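Beta-mannosidase (Trichoderma harzianum, PDB 4CVU) probably hydrolyses beta-mannosidic bonds at the non-reducing ends of mannosides, as a member of glycoside hydrolase family 2. Local coordinates at residues Trp175-Val179 with Ile497-Asp502; Glu489-Leu493 with Pro536-Asn540; Phe745-Thr749 with Phe849-Trp853; Glu752-Thr758 with Thr800-Ala806. The contacts are given in a common frame with arbitrary orientation. Residues are numbered along the deposited sequence.

Contact 2 is the buried one of the four, whereas contacts 1, 3 and 4 are partly buried and lie about 29 to 33 Å from the chain centre. Contacts 1 and 2 use opposite ends of helix 490-501: contact 2 fixes its start with a hydrogen bond and a water, while contact 1 packs its end by apolar contacts beside a sodium ion. Contacts 3 and 4 touch in the mannosidase Ig-like region, where Phe745 N lies 2.7 Å from Glu754 O between neighbouring strands of one sheet. There contact 4 is dominated by backbone hydrogen bonds and contact 3 by aromatic rings. The nearest atoms of contacts 2 and 4 are about 22 Å apart.

Contact 1: residues Trp175-Val179 with Ile497-Asp502; sequences WPASV and IAQGAD. With NA (sodium ion), chain B.
A type I turn, Pro176-Val179, in a loop of the galactose-binding-like domain packs against the C-terminal end of helix 490-501. Ala177 (phi/psi -56/-39) and Ser178 (-66/-26) occupy its corners, and Val179 N donates to Pro176 O at 3.0 Å. In the helix, Ala501 N bonds Ile497 O at 2.8 Å and Asp502 N bonds Ala498 O at 3.0 Å, before Asp502 leaves helical geometry at -149/77. The nearest CA pairs set the register: Pro176 with Ala501 at 6.5 Å, Val179 with Ala498 at 6.1 Å. Side chains supply the interface. Val179, chi1 t, puts CG2 3.8 Å from Ala498 CB and 4.2 Å from CG2 of Ile497, whose own rotamer is m,t. Ser178 takes chi1 p, so its OG rests 3.4 Å from both Ile497 CG2 and Ala501 CB. The Pro176 ring, C-gamma exo, places CB 3.8 Å from Ala501 CB and CG 3.8 Å from Asp502 CB. Leu453 touches both Val179 and Ala498, extending this domain-domain junction. With chi1 t, the Asp502 carboxylate reaches a sodium ion that Thr505 also binds: OD1 and OD2 of Asp502 each lie 2.6 Å from NA.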
loop_
_atom_site.group_PDB
_atom_site.type_symbol
_atom_site.label_atom_id
_atom_site.label_comp_id
_atom_site.label_asym_id
_atom_site.label_seq_id
_atom_site.Cartn_x
_atom_site.Cartn_y
_atom_site.Cartn_z
ATOM N N TRP A 175 -36.191 20.251 -8.848
ATOM C CA TRP A 175 -36.851 19.006 -9.159
ATOM C C TRP A 175 -37.040 18.249 -7.853
ATOM O O TRP A 175 -36.344 18.539 -6.851
ATOM C CB TRP A 175 -35.963 18.159 -10.097
ATOM C CG TRP A 175 -35.786 18.690 -11.465
ATOM C CD1 TRP A 175 -36.472 18.305 -12.579
ATOM C CD2 TRP A 175 -34.847 19.679 -11.893
ATOM N NE1 TRP A 175 -36.027 19.000 -13.671
ATOM C CE2 TRP A 175 -35.025 19.845 -13.282
ATOM C CE3 TRP A 175 -33.877 20.450 -11.240
ATOM C CZ2 TRP A 175 -34.276 20.751 -14.027
ATOM C CZ3 TRP A 175 -33.132 21.357 -11.982
ATOM C CH2 TRP A 175 -33.333 21.500 -13.363
ATOM N N PRO A 176 -37.942 17.258 -7.861
ATOM C CA PRO A 176 -38.089 16.369 -6.708
ATOM C C PRO A 176 -36.778 15.674 -6.367
ATOM O O PRO A 176 -35.955 15.437 -7.248
ATOM C CB PRO A 176 -39.142 15.349 -7.156
ATOM C CG PRO A 176 -39.865 16.024 -8.256
ATOM C CD PRO A 176 -38.903 16.943 -8.922
ATOM N N ALA A 177 -36.606 15.375 -5.084
ATOM C CA ALA A 177 -35.400 14.781 -4.566
ATOM C C ALA A 177 -35.047 13.467 -5.285
ATOM O O ALA A 177 -33.891 13.222 -5.580
ATOM C CB ALA A 177 -35.561 14.544 -3.063
ATOM N N SER A 178 -36.053 12.653 -5.599
ATOM C CA SER A 178 -35.821 11.380 -6.262
ATOM C C SER A 178 -35.260 11.541 -7.687
ATOM O O SER A 178 -34.563 10.660 -8.183
ATOM C CB SER A 178 -37.098 10.514 -6.260
ATOM O OG SER A 178 -38.131 11.102 -7.012
ATOM N N VAL A 179 -35.553 12.677 -8.321
ATOM C CA VAL A 179 -35.097 12.975 -9.674
ATOM C C VAL A 179 -33.627 13.451 -9.686
ATOM O O VAL A 179 -32.896 13.130 -10.613
ATOM C CB VAL A 179 -36.019 14.003 -10.355
ATOM C CG1 VAL A 179 -35.478 14.447 -11.701
ATOM C CG2 VAL A 179 -37.430 13.427 -10.552
ATOM N N ILE A 497 -39.964 8.127 -12.951
ATOM C CA ILE A 497 -39.685 8.567 -11.573
ATOM C C ILE A 497 -40.261 9.996 -11.374
ATOM O O ILE A 497 -40.921 10.272 -10.383
ATOM C CB ILE A 497 -38.169 8.524 -11.218
ATOM C CG1 ILE A 497 -37.718 7.090 -10.999
ATOM C CG2 ILE A 497 -37.892 9.341 -9.959
ATOM C CD1 ILE A 497 -36.217 6.941 -10.889
ATOM N N ALA A 498 -40.029 10.859 -12.339
ATOM C CA ALA A 498 -40.571 12.194 -12.289
ATOM C C ALA A 498 -42.114 12.210 -12.324
ATOM O O ALA A 498 -42.713 12.958 -11.571
ATOM C CB ALA A 498 -39.990 13.051 -13.359
ATOM N N GLN A 499 -42.738 11.384 -13.144
ATOM C CA GLN A 499 -44.184 11.286 -13.122
ATOM C C GLN A 499 -44.711 10.837 -11.771
ATOM O O GLN A 499 -45.641 11.435 -11.251
ATOM C CB GLN A 499 -44.712 10.391 -14.242
ATOM C CG GLN A 499 -46.103 9.794 -13.972
ATOM C CD GLN A 499 -47.045 9.967 -15.136
ATOM O OE1 GLN A 499 -47.668 11.005 -15.271
ATOM N NE2 GLN A 499 -47.138 8.949 -16.002
ATOM N N GLY A 500 -44.119 9.805 -11.204
ATOM C CA GLY A 500 -44.466 9.371 -9.883
ATOM C C GLY A 500 -44.223 10.408 -8.799
ATOM O O GLY A 500 -44.993 10.557 -7.902
ATOM N N ALA A 501 -43.111 11.094 -8.863
ATOM C CA ALA A 501 -42.688 11.949 -7.771
ATOM C C ALA A 501 -43.451 13.268 -7.753
ATOM O O ALA A 501 -43.690 13.810 -6.688
ATOM C CB ALA A 501 -41.201 12.223 -7.862
ATOM N N ASP A 502 -43.816 13.790 -8.920
ATOM C CA ASP A 502 -44.565 15.064 -9.003
ATOM C C ASP A 502 -45.488 15.072 -10.210
ATOM O O ASP A 502 -45.161 15.675 -11.218
ATOM C CB ASP A 502 -43.582 16.241 -9.083
ATOM C CG ASP A 502 -44.248 17.606 -8.840
ATOM O OD1 ASP A 502 -45.477 17.759 -9.019
ATOM O OD2 ASP A 502 -43.515 18.538 -8.481
HETATM NA NA NA B . -45.273 20.364 -8.867
#

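Contact 2: residues Glu489-Leu493 with Pro536-Asn540; sequences EFENL and PCSAN
Cys537 sets its CB 3.7 Å from Phe490 CB and, with chi1 p, its SG 3.8 Å from Glu491 CB, so the thiol side chain lies against the first turn of helix 490-501. Both segments follow neighbouring parallel strands of the barrel sheet, 481-485 and 534-535; this C-terminal side of the strands is where the beta/alpha barrels of family 2 hold their active site. Residues 536-540 are irregular. Glu489 is the N-cap residue in a left-handed conformation (60/50), and a wider pi-type turn spans 490-493, with only a weak 3.4 Å bond from Leu493 N to Phe490 O. The nearest CA pairs are Glu489-Ser538 (6.0 Å), Phe490-Cys537 (6.0 Å), Glu491-Asn540 (5.8 Å) and Asn492-Ala539 (6.1 Å). One direct hydrogen bond joins the segments, Glu489 N to Ser538 OG, 3.1 Å and nearly linear at 176°; Ser538 takes chi1 p. The Glu491 side chain, m then t, runs past Cys537 to bring OE1 3.3 Å from Asn540 CB, while its OE2 is hydrogen-bonded to Tyr513 of helix 506-528. Asn492 (chi1 p) packs CG 3.7 Å from Ala539 CB. A water fills the gap: it accepts from Phe490 N at 2.9 Å and Ala539 N at 3.1 Å, and donates to Asn492 OD1 at 3.0 Å.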
loop_
_atom_site.group_PDB
_atom_site.type_symbol
_atom_site.label_atom_id
_atom_site.label_comp_id
_atom_site.label_asym_id
_atom_site.label_seq_id
_atom_site.Cartn_x
_atom_site.Cartn_y
_atom_site.Cartn_z
ATOM N N GLU A 489 -30.859 6.676 -19.827
ATOM C CA GLU A 489 -31.993 6.367 -18.923
ATOM C C GLU A 489 -33.100 7.415 -18.665
ATOM O O GLU A 489 -33.443 7.675 -17.523
ATOM C CB GLU A 489 -31.461 5.852 -17.583
ATOM C CG GLU A 489 -31.482 4.325 -17.495
ATOM C CD GLU A 489 -30.264 3.744 -16.803
ATOM O OE1 GLU A 489 -29.609 4.487 -16.024
ATOM O OE2 GLU A 489 -29.981 2.517 -17.030
ATOM N N PHE A 490 -33.659 7.988 -19.722
ATOM C CA PHE A 490 -34.680 8.956 -19.587
ATOM C C PHE A 490 -36.061 8.304 -19.576
ATOM O O PHE A 490 -36.661 8.227 -18.564
ATOM C CB PHE A 490 -34.570 9.961 -20.724
ATOM C CG PHE A 490 -33.549 10.991 -20.467
ATOM C CD1 PHE A 490 -32.218 10.715 -20.639
ATOM C CD2 PHE A 490 -33.905 12.194 -19.944
ATOM C CE1 PHE A 490 -31.275 11.660 -20.330
ATOM C CE2 PHE A 490 -32.974 13.157 -19.634
ATOM C CZ PHE A 490 -31.647 12.892 -19.838
ATOM N N GLU A 491 -36.504 7.797 -20.707
ATOM C CA GLU A 491 -37.870 7.323 -20.861
ATOM C C GLU A 491 -38.170 6.013 -20.119
ATOM O O GLU A 491 -39.341 5.683 -19.826
ATOM C CB GLU A 491 -38.169 7.136 -22.347
ATOM C CG GLU A 491 -38.449 8.452 -23.127
ATOM C CD GLU A 491 -38.768 8.216 -24.607
ATOM O OE1 GLU A 491 -39.536 7.279 -24.891
ATOM O OE2 GLU A 491 -38.267 8.956 -25.489
ATOM N N ASN A 492 -37.126 5.222 -19.882
ATOM C CA ASN A 492 -37.297 3.949 -19.183
ATOM C C ASN A 492 -37.143 4.048 -17.659
ATOM O O ASN A 492 -37.535 3.109 -16.941
ATOM C CB ASN A 492 -36.361 2.898 -19.763
ATOM C CG ASN A 492 -34.910 3.144 -19.416
ATOM O OD1 ASN A 492 -34.416 4.253 -19.496
ATOM N ND2 ASN A 492 -34.203 2.073 -19.055
ATOM N N LEU A 493 -36.576 5.158 -17.168
ATOM C CA LEU A 493 -36.274 5.309 -15.732
ATOM C C LEU A 493 -36.629 6.700 -15.152
ATOM O O LEU A 493 -37.557 6.834 -14.358
ATOM C CB LEU A 493 -34.796 4.986 -15.470
ATOM C CG LEU A 493 -34.328 4.973 -14.006
ATOM C CD1 LEU A 493 -35.064 3.899 -13.229
ATOM C CD2 LEU A 493 -32.836 4.757 -13.904
ATOM N N PRO A 536 -33.649 9.873 -28.881
ATOM C CA PRO A 536 -33.591 10.865 -27.824
ATOM C C PRO A 536 -33.063 10.314 -26.476
ATOM O O PRO A 536 -32.669 11.099 -25.622
ATOM C CB PRO A 536 -35.028 11.351 -27.703
ATOM C CG PRO A 536 -35.862 10.268 -28.291
ATOM C CD PRO A 536 -35.026 9.551 -29.286
ATOM N N CYS A 537 -33.069 8.984 -26.290
ATOM C CA CYS A 537 -32.392 8.378 -25.126
ATOM C C CYS A 537 -32.030 6.932 -25.373
ATOM O O CYS A 537 -32.493 6.304 -26.339
ATOM C CB CYS A 537 -33.225 8.495 -23.858
ATOM S SG CYS A 537 -34.849 7.727 -24.033
ATOM N N SER A 538 -31.198 6.422 -24.476
ATOM C CA SER A 538 -30.546 5.120 -24.620
ATOM C C SER A 538 -31.493 3.947 -24.652
ATOM O O SER A 538 -31.118 2.895 -25.147
ATOM C CB SER A 538 -29.599 4.891 -23.458
ATOM O OG SER A 538 -30.336 4.838 -22.244
ATOM N N ALA A 539 -32.681 4.098 -24.076
ATOM C CA ALA A 539 -33.672 3.044 -24.059
ATOM C C ALA A 539 -35.066 3.610 -24.146
ATOM O O ALA A 539 -35.467 4.419 -23.302
ATOM C CB ALA A 539 -33.543 2.208 -22.767
ATOM N N ASN A 540 -35.814 3.173 -25.146
ATOM C CA ASN A 540 -37.172 3.628 -25.335
ATOM C C ASN A 540 -37.969 2.672 -26.239
ATOM O O ASN A 540 -37.439 1.726 -26.792
ATOM C CB ASN A 540 -37.220 5.106 -25.864
ATOM C CG ASN A 540 -36.506 5.284 -27.177
ATOM O OD1 ASN A 540 -37.000 4.843 -28.204
ATOM N ND2 ASN A 540 -35.291 5.907 -27.149
HETATM O O HOH W 1 -33.520 5.987 -21.750
#

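Contact 3: residues Phe745-Thr749 with Phe849-Trp853; sequences FWNYT and FLPVW
An aromatic cluster of Trp746, Tyr748, Phe849 and Trp853 joins the end of one strand of the mannosidase Ig-like region to the segment that runs on from another. Residues 745-747 are extended, whereas Tyr748 turns out of the strand at -86/-13; Phe849 ends strand 841-849, residues 850-853 continue as an irregular loop, and Pro851 bends the chain at -77/3. The backbones stay apart, the nearest CA pair being Trp746-Pro851 at 8.2 Å, so rings bridge the space. Trp746 (chi1 t, chi2 30°) reaches across. Its five-membered ring offers a face to the edge of Phe849 (chi1 t) in a T-shaped pair, centroids 5.1 Å apart and planes at 77°, with Trp746 CB 3.6 Å from Phe849 CE1. The far edge of Trp746 meets the face of Trp853, six-membered centroids 5.1 Å apart and planes at 50°, while Trp746 CH2 sits 3.3 Å from Pro851 O. Trp853 (chi1 m) in turn directs its edge to the face of Tyr748 (chi1 p) in an offset edge-to-face pair, centroids 5.2 Å apart, planes at 73°, and Trp853 CH2 lies 3.6 Å from Tyr748 CD2. Beyond the cluster, Trp853 makes an edge-to-face contact with Tyr655 of helix 638-655. Strand 740-747 borders the three-strand sheet and strand 841-849 the four-strand sheet, so the cluster ties edge strands of two different sheets together.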
loop_
_atom_site.group_PDB
_atom_site.type_symbol
_atom_site.label_atom_id
_atom_site.label_comp_id
_atom_site.label_asym_id
_atom_site.label_seq_id
_atom_site.Cartn_x
_atom_site.Cartn_y
_atom_site.Cartn_z
ATOM N N PHE A 745 -29.519 -24.985 -22.188
ATOM C CA PHE A 745 -30.588 -24.309 -21.449
ATOM C C PHE A 745 -31.189 -25.296 -20.464
ATOM O O PHE A 745 -31.732 -26.337 -20.874
ATOM C CB PHE A 745 -31.692 -23.836 -22.401
ATOM C CG PHE A 745 -31.304 -22.658 -23.247
ATOM C CD1 PHE A 745 -30.604 -22.830 -24.429
ATOM C CD2 PHE A 745 -31.658 -21.383 -22.874
ATOM C CE1 PHE A 745 -30.248 -21.747 -25.222
ATOM C CE2 PHE A 745 -31.310 -20.286 -23.654
ATOM C CZ PHE A 745 -30.607 -20.466 -24.831
ATOM N N TRP A 746 -31.109 -24.980 -19.180
ATOM C CA TRP A 746 -31.597 -25.893 -18.152
ATOM C C TRP A 746 -32.800 -25.306 -17.440
ATOM O O TRP A 746 -32.688 -24.313 -16.724
ATOM C CB TRP A 746 -30.489 -26.205 -17.148
ATOM C CG TRP A 746 -30.870 -27.264 -16.104
ATOM C CD1 TRP A 746 -31.753 -28.315 -16.257
ATOM C CD2 TRP A 746 -30.342 -27.376 -14.781
ATOM N NE1 TRP A 746 -31.811 -29.051 -15.103
ATOM C CE2 TRP A 746 -30.954 -28.504 -14.181
ATOM C CE3 TRP A 746 -29.413 -26.627 -14.035
ATOM C CZ2 TRP A 746 -30.669 -28.899 -12.861
ATOM C CZ3 TRP A 746 -29.128 -27.018 -12.725
ATOM C CH2 TRP A 746 -29.757 -28.142 -12.152
ATOM N N ASN A 747 -33.964 -25.892 -17.676
ATOM C CA ASN A 747 -35.123 -25.576 -16.880
ATOM C C ASN A 747 -35.052 -26.483 -15.661
ATOM O O ASN A 747 -35.328 -27.664 -15.756
ATOM C CB ASN A 747 -36.405 -25.787 -17.684
ATOM C CG ASN A 747 -37.633 -25.310 -16.945
ATOM O OD1 ASN A 747 -37.664 -25.307 -15.711
ATOM N ND2 ASN A 747 -38.655 -24.889 -17.690
ATOM N N TYR A 748 -34.649 -25.934 -14.523
ATOM C CA TYR A 748 -34.352 -26.764 -13.355
ATOM C C TYR A 748 -35.566 -27.094 -12.496
ATOM O O TYR A 748 -35.479 -27.961 -11.644
ATOM C CB TYR A 748 -33.223 -26.163 -12.503
ATOM C CG TYR A 748 -33.409 -24.707 -12.105
ATOM C CD1 TYR A 748 -34.295 -24.349 -11.092
ATOM C CD2 TYR A 748 -32.670 -23.690 -12.728
ATOM C CE1 TYR A 748 -34.455 -23.020 -10.719
ATOM C CE2 TYR A 748 -32.814 -22.365 -12.359
ATOM C CZ TYR A 748 -33.715 -22.030 -11.368
ATOM O OH TYR A 748 -33.867 -20.728 -10.998
ATOM N N THR A 749 -36.689 -26.415 -12.705
ATOM C CA THR A 749 -37.945 -26.800 -12.030
ATOM C C THR A 749 -38.583 -28.005 -12.730
ATOM O O THR A 749 -39.054 -28.936 -12.063
ATOM C CB THR A 749 -38.973 -25.652 -11.985
ATOM O OG1 THR A 749 -39.141 -25.108 -13.295
ATOM C CG2 THR A 749 -38.530 -24.555 -11.020
ATOM N N PHE A 849 -22.225 -28.765 -19.691
ATOM C CA PHE A 849 -23.440 -28.711 -18.898
ATOM C C PHE A 849 -23.307 -29.560 -17.638
ATOM O O PHE A 849 -23.035 -30.771 -17.704
ATOM C CB PHE A 849 -24.657 -29.184 -19.666
ATOM C CG PHE A 849 -25.877 -29.329 -18.804
ATOM C CD1 PHE A 849 -26.455 -28.209 -18.203
ATOM C CD2 PHE A 849 -26.448 -30.562 -18.573
ATOM C CE1 PHE A 849 -27.595 -28.329 -17.396
ATOM C CE2 PHE A 849 -27.583 -30.690 -17.773
ATOM C CZ PHE A 849 -28.156 -29.574 -17.177
ATOM N N LEU A 850 -23.517 -28.920 -16.505
ATOM C CA LEU A 850 -23.470 -29.563 -15.226
ATOM C C LEU A 850 -24.904 -29.663 -14.706
ATOM O O LEU A 850 -25.565 -28.647 -14.546
ATOM C CB LEU A 850 -22.615 -28.729 -14.302
ATOM C CG LEU A 850 -22.023 -29.425 -13.090
ATOM C CD1 LEU A 850 -20.882 -30.358 -13.496
ATOM C CD2 LEU A 850 -21.538 -28.381 -12.101
ATOM N N PRO A 851 -25.394 -30.885 -14.453
ATOM C CA PRO A 851 -26.786 -31.136 -14.036
ATOM C C PRO A 851 -27.086 -30.817 -12.568
ATOM O O PRO A 851 -28.203 -31.019 -12.105
ATOM C CB PRO A 851 -26.962 -32.622 -14.291
ATOM C CG PRO A 851 -25.594 -33.180 -14.080
ATOM C CD PRO A 851 -24.630 -32.140 -14.564
ATOM N N VAL A 852 -26.093 -30.299 -11.858
ATOM C CA VAL A 852 -26.311 -29.685 -10.547
ATOM C C VAL A 852 -25.582 -28.340 -10.511
ATOM O O VAL A 852 -24.853 -28.017 -11.435
ATOM C CB VAL A 852 -25.795 -30.588 -9.404
ATOM C CG1 VAL A 852 -26.608 -31.879 -9.332
ATOM C CG2 VAL A 852 -24.310 -30.879 -9.582
ATOM N N TRP A 853 -25.771 -27.575 -9.436
ATOM C CA TRP A 853 -25.066 -26.302 -9.276
ATOM C C TRP A 853 -23.609 -26.611 -8.971
ATOM O O TRP A 853 -23.294 -27.679 -8.441
ATOM C CB TRP A 853 -25.690 -25.432 -8.184
ATOM C CG TRP A 853 -27.127 -25.157 -8.470
ATOM C CD1 TRP A 853 -28.192 -25.568 -7.742
ATOM C CD2 TRP A 853 -27.660 -24.456 -9.608
ATOM N NE1 TRP A 853 -29.364 -25.147 -8.341
ATOM C CE2 TRP A 853 -29.063 -24.463 -9.484
ATOM C CE3 TRP A 853 -27.085 -23.799 -10.700
ATOM C CZ2 TRP A 853 -29.908 -23.862 -10.430
ATOM C CZ3 TRP A 853 -27.922 -23.198 -11.646
ATOM C CH2 TRP A 853 -29.319 -23.240 -11.503
#

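Contact 4: residues Glu752-Thr758 with Thr800-Ala806; sequences ELEIWVT and TTQIITA
Strands 752-758 and 800-806 pair antiparallel, their axes 4.6 Å apart at closest and at 147°. Leu753 and Ala806 are a hydrogen-bonded pair: Leu753 N to Ala806 O 2.7 Å, Ala806 N to Leu753 O 2.8 Å. Ile755 N donates to Ile804 O at 3.0 Å, but Ile755 O accepts twice, from Ile803 N (2.9 Å) and Ile804 N (3.3 Å), because Ile803 (-111/-22) adds a residue as a classic beta bulge. Beyond it, Val757 N bonds Thr801 O at 2.9 Å and Thr801 N bonds Val757 O at 2.8 Å. In the non-hydrogen-bonded pair Thr758-Thr800, the hydroxyls OG1 and OG1 share a 2.7 Å hydrogen bond. Trp756 (chi1 m) is satisfied within its strand, NE1 to Glu754 OE1 at 3.0 Å, and Gln802 CB sits 3.6 Å over its six-membered ring, a CH-pi contact. Glu752 OE1 is bonded to Asn807. On the face of Leu753, Ile755 and Val757, Ile803 CD1 (chi1 p) lies 3.9 Å from Ile755 CG2 and 3.8 Å from Val757 CG2, toward Val769 and Phe793 of the other sheet. Two antiparallel sheets facing across such an apolar layer make a beta sandwich, here consistent with the immunoglobulin-like fold of the mannosidase Ig/CBM-like family.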
loop_
_atom_site.group_PDB
_atom_site.type_symbol
_atom_site.label_atom_id
_atom_site.label_comp_id
_atom_site.label_asym_id
_atom_site.label_seq_id
_atom_site.Cartn_x
_atom_site.Cartn_y
_atom_site.Cartn_z
ATOM N N GLU A 752 -35.577 -30.140 -17.254
ATOM C CA GLU A 752 -35.451 -30.350 -18.691
ATOM C C GLU A 752 -34.198 -29.656 -19.241
ATOM O O GLU A 752 -33.947 -28.484 -18.944
ATOM C CB GLU A 752 -36.705 -29.802 -19.385
ATOM C CG GLU A 752 -37.012 -30.421 -20.750
ATOM C CD GLU A 752 -37.800 -31.726 -20.656
ATOM O OE1 GLU A 752 -38.076 -32.165 -19.515
ATOM O OE2 GLU A 752 -38.148 -32.320 -21.718
ATOM N N LEU A 753 -33.430 -30.371 -20.048
ATOM C CA LEU A 753 -32.285 -29.802 -20.760
ATOM C C LEU A 753 -32.631 -29.605 -22.250
ATOM O O LEU A 753 -33.245 -30.485 -22.872
ATOM C CB LEU A 753 -31.047 -30.696 -20.605
ATOM C CG LEU A 753 -29.800 -30.443 -21.456
ATOM C CD1 LEU A 753 -29.123 -29.127 -21.123
ATOM C CD2 LEU A 753 -28.818 -31.607 -21.301
ATOM N N GLU A 754 -32.265 -28.434 -22.788
ATOM C CA GLU A 754 -32.322 -28.158 -24.229
ATOM C C GLU A 754 -30.966 -27.676 -24.672
ATOM O O GLU A 754 -30.329 -26.930 -23.948
ATOM C CB GLU A 754 -33.343 -27.087 -24.559
ATOM C CG GLU A 754 -34.761 -27.473 -24.158
ATOM C CD GLU A 754 -35.801 -26.441 -24.560
ATOM O OE1 GLU A 754 -35.438 -25.349 -25.022
ATOM O OE2 GLU A 754 -37.013 -26.727 -24.407
ATOM N N ILE A 755 -30.515 -28.136 -25.840
ATOM C CA ILE A 755 -29.318 -27.590 -26.468
ATOM C C ILE A 755 -29.687 -26.996 -27.822
ATOM O O ILE A 755 -30.307 -27.650 -28.666
ATOM C CB ILE A 755 -28.199 -28.625 -26.626
ATOM C CG1 ILE A 755 -27.838 -29.169 -25.244
ATOM C CG2 ILE A 755 -26.973 -27.961 -27.240
ATOM C CD1 ILE A 755 -27.241 -30.526 -25.268
ATOM N N TRP A 756 -29.313 -25.738 -28.006
ATOM C CA TRP A 756 -29.567 -25.009 -29.237
ATOM C C TRP A 756 -28.261 -24.586 -29.844
ATOM O O TRP A 756 -27.305 -24.279 -29.108
ATOM C CB TRP A 756 -30.359 -23.749 -28.930
ATOM C CG TRP A 756 -31.727 -23.983 -28.404
ATOM C CD1 TRP A 756 -32.063 -24.491 -27.203
ATOM C CD2 TRP A 756 -32.945 -23.662 -29.065
ATOM N NE1 TRP A 756 -33.435 -24.510 -27.061
ATOM C CE2 TRP A 756 -33.996 -23.993 -28.195
ATOM C CE3 TRP A 756 -33.249 -23.075 -30.299
ATOM C CZ2 TRP A 756 -35.339 -23.796 -28.528
ATOM C CZ3 TRP A 756 -34.582 -22.887 -30.637
ATOM C CH2 TRP A 756 -35.615 -23.252 -29.754
ATOM N N VAL A 757 -28.221 -24.556 -31.175
ATOM C CA VAL A 757 -27.094 -24.003 -31.907
ATOM C C VAL A 757 -27.504 -22.654 -32.530
ATOM O O VAL A 757 -28.536 -22.558 -33.236
ATOM C CB VAL A 757 -26.589 -24.956 -32.997
ATOM C CG1 VAL A 757 -25.555 -24.275 -33.880
ATOM C CG2 VAL A 757 -26.004 -26.231 -32.390
ATOM N N THR A 758 -26.666 -21.637 -32.319
ATOM C CA THR A 758 -26.976 -20.269 -32.745
ATOM C C THR A 758 -25.810 -19.705 -33.525
ATOM O O THR A 758 -24.673 -19.889 -33.128
ATOM C CB THR A 758 -27.268 -19.359 -31.520
ATOM O OG1 THR A 758 -28.407 -19.849 -30.803
ATOM C CG2 THR A 758 -27.562 -17.942 -31.959
ATOM N N THR A 800 -31.123 -19.565 -35.109
ATOM C CA THR A 800 -30.873 -20.585 -34.096
ATOM C C THR A 800 -31.607 -21.868 -34.498
ATOM O O THR A 800 -32.515 -21.811 -35.318
ATOM C CB THR A 800 -31.337 -20.089 -32.720
ATOM O OG1 THR A 800 -30.727 -20.872 -31.695
ATOM C CG2 THR A 800 -32.873 -20.141 -32.600
ATOM N N THR A 801 -31.204 -23.014 -33.937
ATOM C CA THR A 801 -31.937 -24.283 -34.144
ATOM C C THR A 801 -31.825 -25.182 -32.925
ATOM O O THR A 801 -30.753 -25.301 -32.347
ATOM C CB THR A 801 -31.414 -25.019 -35.414
ATOM O OG1 THR A 801 -32.179 -26.192 -35.664
ATOM C CG2 THR A 801 -29.968 -25.412 -35.281
ATOM N N GLN A 802 -32.924 -25.820 -32.532
ATOM C CA GLN A 802 -32.896 -26.732 -31.394
ATOM C C GLN A 802 -32.425 -28.139 -31.807
ATOM O O GLN A 802 -33.011 -28.750 -32.693
ATOM C CB GLN A 802 -34.260 -26.804 -30.719
ATOM C CG GLN A 802 -34.176 -27.395 -29.308
ATOM C CD GLN A 802 -35.521 -27.577 -28.651
ATOM O OE1 GLN A 802 -36.489 -26.980 -29.041
ATOM N NE2 GLN A 802 -35.570 -28.394 -27.642
ATOM N N ILE A 803 -31.370 -28.642 -31.158
ATOM C CA ILE A 803 -30.753 -29.918 -31.554
ATOM C C ILE A 803 -30.945 -31.056 -30.544
ATOM O O ILE A 803 -30.840 -32.204 -30.905
ATOM C CB ILE A 803 -29.242 -29.769 -31.877
ATOM C CG1 ILE A 803 -28.430 -29.280 -30.672
ATOM C CG2 ILE A 803 -29.042 -28.831 -33.042
ATOM C CD1 ILE A 803 -26.942 -29.569 -30.810
ATOM N N ILE A 804 -31.209 -30.727 -29.281
ATOM C CA ILE A 804 -31.421 -31.734 -28.244
ATOM C C ILE A 804 -32.516 -31.262 -27.290
ATOM O O ILE A 804 -32.567 -30.093 -26.912
ATOM C CB ILE A 804 -30.136 -31.979 -27.401
ATOM C CG1 ILE A 804 -29.048 -32.729 -28.196
ATOM C CG2 ILE A 804 -30.468 -32.733 -26.123
ATOM C CD1 ILE A 804 -29.383 -34.175 -28.536
ATOM N N THR A 805 -33.392 -32.172 -26.911
ATOM C CA THR A 805 -34.214 -31.968 -25.743
ATOM C C THR A 805 -34.199 -33.242 -24.911
ATOM O O THR A 805 -34.260 -34.337 -25.471
ATOM C CB THR A 805 -35.652 -31.569 -26.099
ATOM O OG1 THR A 805 -36.321 -31.116 -24.916
ATOM C CG2 THR A 805 -36.434 -32.717 -26.718
ATOM N N ALA A 806 -34.099 -33.097 -23.584
ATOM C CA ALA A 806 -34.034 -34.253 -22.682
ATOM C C ALA A 806 -34.480 -33.933 -21.268
ATOM O O ALA A 806 -33.973 -32.994 -20.646
ATOM C CB ALA A 806 -32.622 -34.779 -22.642
#